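Glutamate racemase (Bacillus anthracis, PDB 2DWU) belongs to the Asp/Glu/hydantoin racemase family of two-lobed alpha/beta enzymes and is modelled here as a dimer with bound D-glutamic acid. Local coordinates at residues T215-E218 with L219-L223. Residues are numbered along the deposited sequence; the frame is centred on the assembly and turned at random.
Sequences TAIE and LSTIL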
loop_
_atom_site.group_PDB
_atom_site.type_symbol
_atom_site.label_atom_id
_atom_site.label_comp_id
_atom_site.label_asym_id
_atom_site.label_seq_id
_atom_site.Cartn_x
_atom_site.Cartn_y
_atom_site.Cartn_z
ATOM N N THR B 215 3.803 -2.998 -5.982
ATOM C CA THR B 215 3.560 -2.144 -7.141
ATOM C C THR B 215 2.119 -2.268 -7.584
ATOM O O THR B 215 1.517 -1.276 -8.020
ATOM C CB THR B 215 4.506 -2.485 -8.294
ATOM O OG1 THR B 215 5.847 -2.236 -7.853
ATOM C CG2 THR B 215 4.257 -1.571 -9.519
ATOM N N ALA B 216 1.549 -3.455 -7.454
ATOM C CA ALA B 216 0.158 -3.586 -7.847
ATOM C C ALA B 216 -0.764 -2.774 -6.932
ATOM O O ALA B 216 -1.707 -2.122 -7.401
ATOM C CB ALA B 216 -0.272 -5.092 -7.867
ATOM N N ILE B 217 -0.493 -2.761 -5.625
ATOM C CA ILE B 217 -1.360 -1.990 -4.760
ATOM C C ILE B 217 -1.118 -0.487 -4.987
ATOM O O ILE B 217 -2.043 0.304 -4.902
ATOM C CB ILE B 217 -1.235 -2.425 -3.270
ATOM C CG1 ILE B 217 -2.338 -1.745 -2.462
ATOM C CG2 ILE B 217 0.169 -2.158 -2.722
ATOM C CD1 ILE B 217 -2.561 -2.391 -1.106
ATOM N N GLU B 218 0.114 -0.092 -5.331
ATOM C CA GLU B 218 0.386 1.311 -5.618
ATOM C C GLU B 218 -0.399 1.740 -6.864
ATOM O O GLU B 218 -1.015 2.799 -6.899
ATOM C CB GLU B 218 1.890 1.535 -5.845
ATOM C CG GLU B 218 2.242 3.002 -6.085
ATOM C CD GLU B 218 3.196 3.623 -5.049
ATOM O OE1 GLU B 218 3.343 3.134 -3.900
ATOM O OE2 GLU B 218 3.794 4.656 -5.413
ATOM N N LEU B 219 -0.375 0.903 -7.898
ATOM C CA LEU B 219 -1.142 1.190 -9.114
ATOM C C LEU B 219 -2.643 1.293 -8.772
ATOM O O LEU B 219 -3.331 2.223 -9.222
ATOM C CB LEU B 219 -0.924 0.062 -10.141
ATOM C CG LEU B 219 -1.752 0.165 -11.426
ATOM C CD1 LEU B 219 -1.380 1.435 -12.201
ATOM C CD2 LEU B 219 -1.519 -1.080 -12.263
ATOM N N SER B 220 -3.145 0.341 -7.980
ATOM C CA SER B 220 -4.554 0.354 -7.580
ATOM C C SER B 220 -4.922 1.702 -6.908
ATOM O O SER B 220 -5.933 2.337 -7.240
ATOM C CB SER B 220 -4.837 -0.850 -6.641
ATOM O OG SER B 220 -6.194 -0.836 -6.195
ATOM N N THR B 221 -4.073 2.146 -5.989
ATOM C CA THR B 221 -4.284 3.372 -5.264
ATOM C C THR B 221 -4.380 4.568 -6.218
ATOM O O THR B 221 -5.284 5.405 -6.108
ATOM C CB THR B 221 -3.105 3.612 -4.280
ATOM O OG1 THR B 221 -3.005 2.520 -3.359
ATOM C CG2 THR B 221 -3.318 4.924 -3.521
ATOM N N ILE B 222 -3.452 4.633 -7.168
ATOM C CA ILE B 222 -3.413 5.740 -8.094
ATOM C C ILE B 222 -4.563 5.704 -9.087
ATOM O O ILE B 222 -5.172 6.736 -9.370
ATOM C CB ILE B 222 -2.052 5.786 -8.821
ATOM C CG1 ILE B 222 -0.960 6.186 -7.818
ATOM C CG2 ILE B 222 -2.060 6.871 -9.921
ATOM C CD1 ILE B 222 0.458 5.901 -8.348
ATOM N N LEU B 223 -4.887 4.533 -9.622
ATOM C CA LEU B 223 -6.005 4.481 -10.572
ATOM C C LEU B 223 -7.292 4.910 -9.868
ATOM O O LEU B 223 -8.092 5.636 -10.447
ATOM C CB LEU B 223 -6.197 3.068 -11.131
ATOM C CG LEU B 223 -5.066 2.478 -11.988
ATOM C CD1 LEU B 223 -5.413 1.006 -12.358
ATOM C CD2 LEU B 223 -4.857 3.346 -13.228
#
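Ile-217 and Thr-221 make the distinctive link in this local contact, which joins successive turns of helix 211-226 where that helix packs against the six-stranded parallel sheet on one side and the second subunit on another. The carbonyl oxygen of Ile-217 accepts twice. Thr-221 N reaches Ile-217 O at 2.9 Å, the regular i to i+4 helix bond, and the hydroxyl Thr-221 OG1 gives a second bond to Ile-217 O, also 2.9 Å. The two donors come from opposite faces of the carbonyl plane, the hydroxyl tilted 33° from it. What brings OG1 back over the preceding turn is chi1 of -59°, which sets it beside its own backbone N and leaves CG2 anti to that N.

The other backbone bonds are ordinary: Leu-219 N to Thr-215 O and Ser-220 N to Ala-216 O are both 2.9 Å, and Ile-222 N to Glu-218 O is 3.1 Å. One turn apart, the side chains of Glu-218 and Ile-222 run across each other at a slant, with Ile-222 CD1 4.1 Å from Glu-218 CG, so it is the CG methylene of the glutamate that meets the isoleucine. Beyond it the carboxylate forms a salt bridge with Arg-105 of the same chain, while Ser-220 OG is hydrogen-bonded to Arg-105 of the second subunit. Thr-215, Leu-219 and Ile-222 all rest on Ile-97 of strand 96-98.

Glu-218 is thus divided in its chemistry: its CG methylene beside Ile-222 CD1, and a carboxylate on a buried residue, whose salt bridge to Arg-105 would be expected to favour the ionised form. Thr-221, for its part, turns its hydroxyl back onto the preceding turn, where Ile-217 O gives this buried side chain an acceptor within its own helix.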